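Local coordinates for chorismate synthase (Campylobacter jejuni, PDB 1SQ1), which catalyses the last step of the shikimate pathway, the anti-1,4-elimination of phosphate from 5-enolpyruvylshikimate-3-phosphate to give chorismate, with reduced FMN as cofactor, at the interface of chains A and B and the interface of chains A and C. Sequence-based numbering; all coordinates share one arbitrary frame. Chains: chain A/B/C, Chorismate synthase.

Contact 1: the interface of chains A and B. Residues chain A 192, 195-196, 199, 201-202; chain B 255-257.
The C-terminal half of helix 186-198 and the loop that follows it on chain A receive B:Arg255, the residue just ahead of the short helix 256-259 of chain B. B:Arg255 leaves its backbone with CG anti to the carbonyl carbon (chi1 -67°) and runs extended from CG to NE, so that its guanidinium reaches the side of the chain A helix end-on. There it meets A:Glu192 tip to tip in a salt bridge, B:Arg255 NH2 standing 3.2 Å from A:Glu192 OE2; the carboxylate and guanidinium planes are 67° apart, and the hydrogen bonds within the pair are weak. The methyl of A:Ala196 covers one face of the guanidinium, its CB 4.2 Å above the plane. A:Asn195 crosses at about a right angle, its planes 59° apart; its ND2 faces B:Arg255 NH2 at 2.8 Å, donor against donor, so the amide may be built reversed, OD1 being the likelier partner. At the guanidinium edge a water, 2.6 Å from B:Arg255 NH1, links it to A:Asp201 OD1. The same oxygen accepts the hydroxyl of B:Ser257 on its syn lone pair, with OG 2.8 Å from A:Asp201 OD1. A:Asp201 OD2 takes the backbone N of A:Ser202 from above the carboxylate plane, which steadies the acid. B:Gly256 N donates to A:Ser202 O at 2.9 Å, well above the carbonyl plane and off its lone pairs. This polar patch, doubled by the two-fold axis, ties two subunits of the homotetramer together.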
ATOM      1  N   GLU A 192      -5.491 -42.068  14.500  1.00 72.39           N
ATOM      2  CA  GLU A 192      -6.630 -41.220  14.132  1.00 70.26           C
ATOM      3  C   GLU A 192      -6.536 -40.784  12.675  1.00 69.52           C
ATOM      4  O   GLU A 192      -7.539 -40.754  11.963  1.00 69.62           O
ATOM      5  CB  GLU A 192      -6.685 -39.983  15.042  1.00 68.62           C
ATOM      6  CG  GLU A 192      -7.685 -38.914  14.602  1.00 69.02           C
ATOM      7  CD  GLU A 192      -9.127 -39.348  14.768  1.00 69.95           C
ATOM      8  OE1 GLU A 192     -10.040 -38.576  14.402  1.00 70.24           O
ATOM      9  OE2 GLU A 192      -9.354 -40.462  15.274  1.00 72.29           O
ATOM     10  N   ASN A 195      -6.804 -43.994  10.420  1.00 71.91           N
ATOM     11  CA  ASN A 195      -8.213 -44.351  10.414  1.00 72.13           C
ATOM     12  C   ASN A 195      -8.975 -43.425   9.481  1.00 72.39           C
ATOM     13  O   ASN A 195      -9.773 -43.876   8.667  1.00 71.64           O
ATOM     14  CB  ASN A 195      -8.801 -44.252  11.820  1.00 73.12           C
ATOM     15  CG  ASN A 195     -10.208 -44.808  11.898  1.00 74.08           C
ATOM     16  OD1 ASN A 195     -10.418 -46.008  11.743  1.00 74.42           O
ATOM     17  ND2 ASN A 195     -11.183 -43.935  12.127  1.00 73.44           N
ATOM     18  N   ALA A 196      -8.721 -42.126   9.607  1.00 73.84           N
ATOM     19  CA  ALA A 196      -9.382 -41.134   8.771  1.00 75.16           C
ATOM     20  C   ALA A 196      -9.044 -41.352   7.296  1.00 76.39           C
ATOM     21  O   ALA A 196      -9.871 -41.091   6.418  1.00 77.21           O
ATOM     22  CB  ALA A 196      -8.979 -39.733   9.199  1.00 74.09           C
ATOM     23  N   SER A 199     -10.710 -44.701   5.859  1.00 73.35           N
ATOM     24  CA  SER A 199     -12.140 -44.419   5.800  1.00 72.09           C
ATOM     25  C   SER A 199     -12.480 -43.509   4.633  1.00 72.89           C
ATOM     26  O   SER A 199     -13.654 -43.194   4.419  1.00 73.39           O
ATOM     27  CB  SER A 199     -12.609 -43.727   7.081  1.00 69.87           C
ATOM     28  OG  SER A 199     -12.545 -44.585   8.196  1.00 71.38           O
ATOM     29  N   ASP A 201     -11.749 -40.387   4.399  1.00 69.44           N
ATOM     30  CA  ASP A 201     -12.293 -39.202   5.057  1.00 68.59           C
ATOM     31  C   ASP A 201     -11.103 -38.368   5.527  1.00 68.88           C
ATOM     32  O   ASP A 201      -9.950 -38.729   5.277  1.00 69.32           O
ATOM     33  CB  ASP A 201     -13.161 -39.618   6.255  1.00 67.49           C
ATOM     34  CG  ASP A 201     -14.126 -38.529   6.691  1.00 68.58           C
ATOM     35  OD1 ASP A 201     -14.828 -38.742   7.712  1.00 66.37           O
ATOM     36  OD2 ASP A 201     -14.186 -37.472   6.012  1.00 67.50           O
ATOM     37  N   SER A 202     -11.372 -37.255   6.198  1.00 67.78           N
ATOM     38  CA  SER A 202     -10.298 -36.402   6.688  1.00 66.69           C
ATOM     39  C   SER A 202     -10.562 -36.048   8.147  1.00 66.85           C
ATOM     40  O   SER A 202     -11.620 -36.386   8.691  1.00 66.94           O
ATOM     41  CB  SER A 202     -10.224 -35.129   5.857  1.00 65.50           C
ATOM     42  OG  SER A 202     -11.398 -34.359   6.042  1.00 67.55           O
TER
ATOM     43  N   ARG B 255     -14.371 -34.418  11.594  1.00 67.97           N
ATOM     44  CA  ARG B 255     -13.899 -35.158  10.437  1.00 68.34           C
ATOM     45  C   ARG B 255     -14.515 -34.550   9.190  1.00 67.68           C
ATOM     46  O   ARG B 255     -15.616 -34.013   9.238  1.00 66.25           O
ATOM     47  CB  ARG B 255     -14.286 -36.624  10.527  1.00 68.91           C
ATOM     48  CG  ARG B 255     -13.590 -37.356  11.621  1.00 67.69           C
ATOM     49  CD  ARG B 255     -13.420 -38.787  11.224  1.00 67.09           C
ATOM     50  NE  ARG B 255     -12.477 -39.460  12.101  1.00 67.93           N
ATOM     51  CZ  ARG B 255     -12.068 -40.709  11.928  1.00 67.41           C
ATOM     52  NH1 ARG B 255     -12.520 -41.421  10.905  1.00 65.70           N
ATOM     53  NH2 ARG B 255     -11.209 -41.241  12.782  1.00 68.08           N
ATOM     54  N   GLY B 256     -13.804 -34.643   8.074  1.00 68.82           N
ATOM     55  CA  GLY B 256     -14.307 -34.088   6.832  1.00 71.24           C
ATOM     56  C   GLY B 256     -15.779 -34.375   6.570  1.00 72.81           C
ATOM     57  O   GLY B 256     -16.522 -33.494   6.124  1.00 73.27           O
ATOM     58  N   SER B 257     -16.201 -35.605   6.852  1.00 72.62           N
ATOM     59  CA  SER B 257     -17.579 -36.023   6.635  1.00 72.49           C
ATOM     60  C   SER B 257     -18.611 -35.293   7.492  1.00 73.75           C
ATOM     61  O   SER B 257     -19.810 -35.409   7.239  1.00 73.69           O
ATOM     62  CB  SER B 257     -17.700 -37.525   6.877  1.00 71.72           C
ATOM     63  OG  SER B 257     -17.381 -37.847   8.216  1.00 71.69           O
TER
HETATM   64  O   HOH W   1     -14.537 -41.360   9.243  1.00 58.01           O

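Contact 2: the interface of chains A and C. Residues chain A 13, 24, 65-66, 79; chain C 13-16.
A:Ser66 OG is the best-held polar atom of this patch, gripped by two hydrogen bonds: it accepts from A:Ala79 N on strand 78-82 at 3.2 Å, and donates across the interface to C:Gly14 O, a weak bond with OG 3.4 Å from that oxygen. The hydroxyl sits between its own backbone N and carbonyl carbon (chi1 62°), and the second-shell bond from A:Ala79 positions it. The firm bond across is that from the backbone N of C:Ser16 to A:Leu65 O at 3.1 Å. Its donor lies nearly along the C=O axis, with an angle of 165° at the oxygen, and it joins the loop after strand 62-64 of chain A to the start of the 3-10 helix 16-18 of chain C. The apolar part rests on C:Phe13, at the end of strand 9-13, whose CG also takes the crowded place between backbone N and carbonyl carbon (chi1 54°). A:Ile24 crosses this side chain at about a right angle, its terminal methyl CD1 3.5 Å from C:Phe13 CB, and A:Ala79 CB lies 4.0 Å from C:Phe13 CD1. Further along, the bent side chain of C:Glu15 brings its CG to 4.1 Å from A:Leu65 CB. Apolar packing and backbone bonding together dock the end of strand 9-13 and the residues that follow, which begin the GESHG signature of chorismate synthases, holding this signature loop against the neighbouring subunit of the homotetramer.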
ATOM      1  N   PHE A  13       3.774 -16.556  -7.428  1.00 70.59           N
ATOM      2  CA  PHE A  13       3.123 -16.624  -8.714  1.00 72.39           C
ATOM      3  C   PHE A  13       2.969 -18.082  -9.081  1.00 75.44           C
ATOM      4  O   PHE A  13       3.806 -18.926  -8.747  1.00 74.42           O
ATOM      5  CB  PHE A  13       3.926 -15.862  -9.769  1.00 71.18           C
ATOM      6  CG  PHE A  13       5.354 -16.280  -9.861  1.00 69.59           C
ATOM      7  CD1 PHE A  13       5.770 -17.155 -10.860  1.00 70.00           C
ATOM      8  CD2 PHE A  13       6.289 -15.803  -8.947  1.00 68.71           C
ATOM      9  CE1 PHE A  13       7.096 -17.557 -10.946  1.00 70.15           C
ATOM     10  CE2 PHE A  13       7.615 -16.197  -9.021  1.00 69.10           C
ATOM     11  CZ  PHE A  13       8.024 -17.076 -10.024  1.00 69.92           C
ATOM     12  N   ILE A  24       8.674 -14.465  -4.649  1.00 65.78           N
ATOM     13  CA  ILE A  24       9.589 -13.335  -4.739  1.00 64.99           C
ATOM     14  C   ILE A  24       9.599 -12.671  -3.370  1.00 64.46           C
ATOM     15  O   ILE A  24       8.545 -12.349  -2.829  1.00 65.17           O
ATOM     16  CB  ILE A  24       9.109 -12.295  -5.799  1.00 65.40           C
ATOM     17  CG1 ILE A  24       8.920 -12.963  -7.157  1.00 66.52           C
ATOM     18  CG2 ILE A  24      10.133 -11.186  -5.961  1.00 62.70           C
ATOM     19  CD1 ILE A  24      10.191 -13.562  -7.723  1.00 71.17           C
ATOM     20  N   LEU A  65      16.862 -17.780  -7.886  1.00 69.81           N
ATOM     21  CA  LEU A  65      17.138 -17.062  -9.124  1.00 70.30           C
ATOM     22  C   LEU A  65      17.903 -15.743  -8.991  1.00 71.33           C
ATOM     23  O   LEU A  65      18.592 -15.338  -9.927  1.00 73.38           O
ATOM     24  CB  LEU A  65      15.836 -16.795  -9.876  1.00 68.87           C
ATOM     25  CG  LEU A  65      15.023 -18.016 -10.293  1.00 68.38           C
ATOM     26  CD1 LEU A  65      13.948 -17.567 -11.275  1.00 66.73           C
ATOM     27  CD2 LEU A  65      15.927 -19.060 -10.945  1.00 66.55           C
ATOM     28  N   SER A  66      17.795 -15.073  -7.848  1.00 72.22           N
ATOM     29  CA  SER A  66      18.470 -13.787  -7.674  1.00 73.07           C
ATOM     30  C   SER A  66      18.434 -13.287  -6.239  1.00 74.89           C
ATOM     31  O   SER A  66      18.031 -14.007  -5.326  1.00 75.92           O
ATOM     32  CB  SER A  66      17.803 -12.735  -8.553  1.00 73.21           C
ATOM     33  OG  SER A  66      16.448 -12.567  -8.174  1.00 71.42           O
ATOM     34  N   ALA A  79      14.356 -13.913  -6.196  1.00 67.63           N
ATOM     35  CA  ALA A  79      13.433 -14.797  -6.895  1.00 69.22           C
ATOM     36  C   ALA A  79      13.786 -16.259  -6.642  1.00 70.14           C
ATOM     37  O   ALA A  79      14.957 -16.617  -6.516  1.00 69.84           O
ATOM     38  CB  ALA A  79      13.429 -14.499  -8.389  1.00 68.32           C
TER
ATOM     39  N   PHE C  13      10.718  -9.550 -11.724  1.00 70.59           N
ATOM     40  CA  PHE C  13      11.759 -10.186 -10.955  1.00 72.39           C
ATOM     41  C   PHE C  13      12.900 -10.506 -11.893  1.00 75.44           C
ATOM     42  O   PHE C  13      12.702 -10.814 -13.072  1.00 74.42           O
ATOM     43  CB  PHE C  13      11.231 -11.444 -10.264  1.00 71.18           C
ATOM     44  CG  PHE C  13      10.571 -12.410 -11.187  1.00 69.59           C
ATOM     45  CD1 PHE C  13      11.261 -13.527 -11.650  1.00 70.00           C
ATOM     46  CD2 PHE C  13       9.259 -12.207 -11.601  1.00 68.71           C
ATOM     47  CE1 PHE C  13      10.658 -14.426 -12.518  1.00 70.15           C
ATOM     48  CE2 PHE C  13       8.645 -13.096 -12.469  1.00 69.10           C
ATOM     49  CZ  PHE C  13       9.343 -14.212 -12.930  1.00 69.92           C
ATOM     50  N   GLY C  14      14.109 -10.392 -11.366  1.00 80.02           N
ATOM     51  CA  GLY C  14      15.275 -10.646 -12.177  1.00 84.82           C
ATOM     52  C   GLY C  14      15.788 -12.061 -12.065  1.00 88.10           C
ATOM     53  O   GLY C  14      15.245 -12.891 -11.334  1.00 88.23           O
ATOM     54  N   GLU C  15      16.861 -12.317 -12.800  1.00 91.79           N
ATOM     55  CA  GLU C  15      17.498 -13.620 -12.830  1.00 94.92           C
ATOM     56  C   GLU C  15      18.968 -13.406 -13.195  1.00 96.37           C
ATOM     57  O   GLU C  15      19.281 -13.029 -14.323  1.00 96.54           O
ATOM     58  CB  GLU C  15      16.809 -14.487 -13.885  1.00 95.81           C
ATOM     59  CG  GLU C  15      17.032 -15.977 -13.745  1.00 98.30           C
ATOM     60  CD  GLU C  15      18.465 -16.388 -14.000  1.00 99.98           C
ATOM     61  OE1 GLU C  15      19.293 -16.325 -13.061  1.00 99.98           O
ATOM     62  OE2 GLU C  15      18.757 -16.772 -15.151  1.00100.66           O
ATOM     63  N   SER C  16      19.869 -13.625 -12.242  1.00 98.36           N
ATOM     64  CA  SER C  16      21.293 -13.447 -12.501  1.00101.04           C
ATOM     65  C   SER C  16      21.687 -14.175 -13.785  1.00103.15           C
ATOM     66  O   SER C  16      20.938 -15.013 -14.291  1.00104.05           O
ATOM     67  CB  SER C  16      22.110 -13.979 -11.323  1.00100.77           C
ATOM     68  OG  SER C  16      21.730 -13.336 -10.120  1.00 99.71           O
TER

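Contact 3: the interface of chains A and B. Residues chain A 223-224, 228-229, 231-232; chain B 223-224, 228-229, 231-232.
Each imidazole of the A:His232 and B:His232 pair carries a serine methylene of the other subunit on one face: A:Ser228 CB lies 3.6 Å from the centroid of the B:His232 ring, a CH-pi contact, and B:Ser228 CB does the same to A:His232. In this chorismate synthase tetramer the groups come from helix 226-235 of each chain, two symmetry-related helices packed across the A-B two-fold axis. At the edge of the B:His232 ring, in plane, lie A:Tyr223 O and A:His232 CB; the tyrosine carbonyl oxygen A:Tyr223 O is 3.5 Å from B:His232 CE1. The histidine CG is anti to the backbone N (chi1 -178°), which swings the ring out over the opposite helix. The two side chains cross obliquely, with A:His232 CD2 3.8 Å from B:His232 CD2. The same serine also donates a hydrogen bond: A:Ser228 OG, beside its backbone N (chi1 -75°), donates to B:His232 O at 2.9 Å, in the carbonyl plane and on a lone pair. Also at the axis, A:Ala231 CB meets B:Ala231 CB at 3.9 Å. The carboxylate of A:Asp224 is nearly parallel to the B:His232 ring (15°), its OD1 4.2 Å from NE2 of B:His232, and may favour a protonated imidazole, though A:Lys229, salt-bridged to this acid, would temper the effect.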
ATOM      1  N   TYR A 223      -3.134  -0.031  13.393  1.00 59.85           N
ATOM      2  CA  TYR A 223      -3.657  -0.930  12.367  1.00 59.27           C
ATOM      3  C   TYR A 223      -2.658  -1.827  11.642  1.00 59.87           C
ATOM      4  O   TYR A 223      -2.816  -2.126  10.455  1.00 60.53           O
ATOM      5  CB  TYR A 223      -4.502  -0.136  11.365  1.00 55.37           C
ATOM      6  CG  TYR A 223      -5.656   0.533  12.071  1.00 54.10           C
ATOM      7  CD1 TYR A 223      -6.611  -0.227  12.756  1.00 53.81           C
ATOM      8  CD2 TYR A 223      -5.720   1.914  12.178  1.00 52.51           C
ATOM      9  CE1 TYR A 223      -7.588   0.379  13.543  1.00 55.36           C
ATOM     10  CE2 TYR A 223      -6.684   2.524  12.958  1.00 55.25           C
ATOM     11  CZ  TYR A 223      -7.613   1.756  13.641  1.00 55.81           C
ATOM     12  OH  TYR A 223      -8.546   2.383  14.435  1.00 60.05           O
ATOM     13  N   ASP A 224      -1.633  -2.267  12.363  1.00 59.33           N
ATOM     14  CA  ASP A 224      -0.644  -3.189  11.812  1.00 59.99           C
ATOM     15  C   ASP A 224       0.087  -3.831  12.984  1.00 59.47           C
ATOM     16  O   ASP A 224       1.301  -4.047  12.957  1.00 60.16           O
ATOM     17  CB  ASP A 224       0.335  -2.486  10.861  1.00 61.36           C
ATOM     18  CG  ASP A 224       0.956  -3.455   9.844  1.00 62.26           C
ATOM     19  OD1 ASP A 224       0.351  -4.526   9.602  1.00 59.80           O
ATOM     20  OD2 ASP A 224       2.027  -3.142   9.273  1.00 60.70           O
ATOM     21  N   SER A 228      -2.537  -8.701  14.971  1.00 47.02           N
ATOM     22  CA  SER A 228      -3.339  -8.549  13.750  1.00 46.59           C
ATOM     23  C   SER A 228      -2.647  -9.264  12.592  1.00 47.55           C
ATOM     24  O   SER A 228      -3.205 -10.177  11.995  1.00 50.24           O
ATOM     25  CB  SER A 228      -3.499  -7.077  13.359  1.00 45.10           C
ATOM     26  OG  SER A 228      -4.424  -6.399  14.190  1.00 46.12           O
ATOM     27  N   LYS A 229      -1.432  -8.833  12.275  1.00 46.70           N
ATOM     28  CA  LYS A 229      -0.677  -9.428  11.189  1.00 44.53           C
ATOM     29  C   LYS A 229      -0.611 -10.925  11.342  1.00 45.39           C
ATOM     30  O   LYS A 229      -0.751 -11.655  10.378  1.00 47.13           O
ATOM     31  CB  LYS A 229       0.747  -8.880  11.164  1.00 42.99           C
ATOM     32  CG  LYS A 229       0.893  -7.451  10.711  1.00 41.58           C
ATOM     33  CD  LYS A 229       2.298  -6.952  10.994  1.00 40.06           C
ATOM     34  CE  LYS A 229       2.751  -5.982   9.928  1.00 43.52           C
ATOM     35  NZ  LYS A 229       3.125  -6.701   8.670  1.00 44.36           N
ATOM     36  N   ALA A 231      -2.665 -12.923  12.948  1.00 45.59           N
ATOM     37  CA  ALA A 231      -3.998 -13.468  12.750  1.00 45.35           C
ATOM     38  C   ALA A 231      -4.355 -13.528  11.278  1.00 45.71           C
ATOM     39  O   ALA A 231      -4.995 -14.474  10.816  1.00 47.64           O
ATOM     40  CB  ALA A 231      -5.004 -12.617  13.478  1.00 45.25           C
ATOM     41  N   HIS A 232      -3.933 -12.501  10.555  1.00 45.04           N
ATOM     42  CA  HIS A 232      -4.184 -12.361   9.130  1.00 44.83           C
ATOM     43  C   HIS A 232      -3.407 -13.416   8.343  1.00 44.42           C
ATOM     44  O   HIS A 232      -3.966 -14.089   7.470  1.00 45.29           O
ATOM     45  CB  HIS A 232      -3.783 -10.945   8.716  1.00 44.50           C
ATOM     46  CG  HIS A 232      -4.022 -10.612   7.278  1.00 45.12           C
ATOM     47  ND1 HIS A 232      -3.448 -11.328   6.246  1.00 47.71           N
ATOM     48  CD2 HIS A 232      -4.650  -9.564   6.699  1.00 44.78           C
ATOM     49  CE1 HIS A 232      -3.704 -10.721   5.096  1.00 45.35           C
ATOM     50  NE2 HIS A 232      -4.429  -9.650   5.348  1.00 46.14           N
TER
ATOM     51  N   TYR B 223      -3.747 -13.224  -0.532  1.00 59.85           N
ATOM     52  CA  TYR B 223      -3.306 -12.484   0.648  1.00 59.27           C
ATOM     53  C   TYR B 223      -4.152 -11.292   1.088  1.00 59.87           C
ATOM     54  O   TYR B 223      -3.632 -10.296   1.599  1.00 60.53           O
ATOM     55  CB  TYR B 223      -1.838 -12.076   0.485  1.00 55.37           C
ATOM     56  CG  TYR B 223      -0.972 -13.302   0.319  1.00 54.10           C
ATOM     57  CD1 TYR B 223      -0.919 -14.279   1.319  1.00 53.81           C
ATOM     58  CD2 TYR B 223      -0.324 -13.558  -0.881  1.00 52.51           C
ATOM     59  CE1 TYR B 223      -0.254 -15.486   1.115  1.00 55.36           C
ATOM     60  CE2 TYR B 223       0.337 -14.753  -1.092  1.00 55.25           C
ATOM     61  CZ  TYR B 223       0.367 -15.716  -0.096  1.00 55.81           C
ATOM     62  OH  TYR B 223       1.005 -16.911  -0.339  1.00 60.05           O
ATOM     63  N   ASP B 224      -5.463 -11.402   0.900  1.00 59.33           N
ATOM     64  CA  ASP B 224      -6.392 -10.366   1.341  1.00 59.99           C
ATOM     65  C   ASP B 224      -7.780 -10.990   1.397  1.00 59.47           C
ATOM     66  O   ASP B 224      -8.787 -10.376   1.037  1.00 60.16           O
ATOM     67  CB  ASP B 224      -6.369  -9.139   0.418  1.00 61.36           C
ATOM     68  CG  ASP B 224      -6.830  -7.862   1.137  1.00 62.26           C
ATOM     69  OD1 ASP B 224      -6.766  -7.831   2.389  1.00 59.80           O
ATOM     70  OD2 ASP B 224      -7.233  -6.887   0.459  1.00 60.70           O
ATOM     71  N   SER B 228      -8.988 -13.501   6.572  1.00 47.02           N
ATOM     72  CA  SER B 228      -7.754 -12.821   6.985  1.00 46.59           C
ATOM     73  C   SER B 228      -8.086 -11.411   7.469  1.00 47.55           C
ATOM     74  O   SER B 228      -7.820 -11.062   8.614  1.00 50.24           O
ATOM     75  CB  SER B 228      -6.763 -12.694   5.824  1.00 45.10           C
ATOM     76  OG  SER B 228      -6.124 -13.921   5.528  1.00 46.12           O
ATOM     77  N   LYS B 229      -8.658 -10.603   6.585  1.00 46.70           N
ATOM     78  CA  LYS B 229      -9.013  -9.239   6.924  1.00 44.53           C
ATOM     79  C   LYS B 229      -9.836  -9.200   8.185  1.00 45.39           C
ATOM     80  O   LYS B 229      -9.633  -8.350   9.032  1.00 47.13           O
ATOM     81  CB  LYS B 229      -9.822  -8.601   5.797  1.00 42.99           C
ATOM     82  CG  LYS B 229      -9.054  -8.271   4.544  1.00 41.58           C
ATOM     83  CD  LYS B 229     -10.011  -7.907   3.424  1.00 40.06           C
ATOM     84  CE  LYS B 229      -9.413  -6.852   2.525  1.00 43.52           C
ATOM     85  NZ  LYS B 229      -9.460  -5.503   3.172  1.00 44.36           N
ATOM     86  N   ALA B 231      -9.952 -11.383  10.636  1.00 45.59           N
ATOM     87  CA  ALA B 231      -9.109 -11.783  11.752  1.00 45.35           C
ATOM     88  C   ALA B 231      -8.197 -10.653  12.185  1.00 45.71           C
ATOM     89  O   ALA B 231      -7.947 -10.458  13.376  1.00 47.64           O
ATOM     90  CB  ALA B 231      -8.281 -12.976  11.355  1.00 45.25           C
ATOM     91  N   HIS B 232      -7.705  -9.918  11.198  1.00 45.04           N
ATOM     92  CA  HIS B 232      -6.800  -8.799  11.401  1.00 44.83           C
ATOM     93  C   HIS B 232      -7.524  -7.643  12.090  1.00 44.42           C
ATOM     94  O   HIS B 232      -7.019  -7.075  13.065  1.00 45.29           O
ATOM     95  CB  HIS B 232      -6.250  -8.382  10.038  1.00 44.50           C
ATOM     96  CG  HIS B 232      -5.258  -7.264  10.067  1.00 45.12           C
ATOM     97  ND1 HIS B 232      -5.557  -6.020  10.587  1.00 47.71           N
ATOM     98  CD2 HIS B 232      -4.026  -7.151   9.519  1.00 44.78           C
ATOM     99  CE1 HIS B 232      -4.554  -5.189  10.342  1.00 45.35           C
ATOM    100  NE2 HIS B 232      -3.618  -5.853   9.694  1.00 46.14           N
TER

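Contacts 1 and 3 belong to the same A-B interface, with the centres of their C-alpha atoms about 30 Å apart, whereas contact 2 joins chain A to chain C, about 40 Å from contact 1 and about 27 Å from contact 3. The three share no residue. Contact 3 pairs the same helix, 226-235, from both subunits at a two-fold axis; contact 1 instead joins different elements, helix 186-198 with the loop after it and the residue leading into helix 256-259, away from that axis, so its twin gives the interface a second such anchor. Chain A thus uses separate surfaces for two partners, as expected for a homotetramer built from two-fold interfaces.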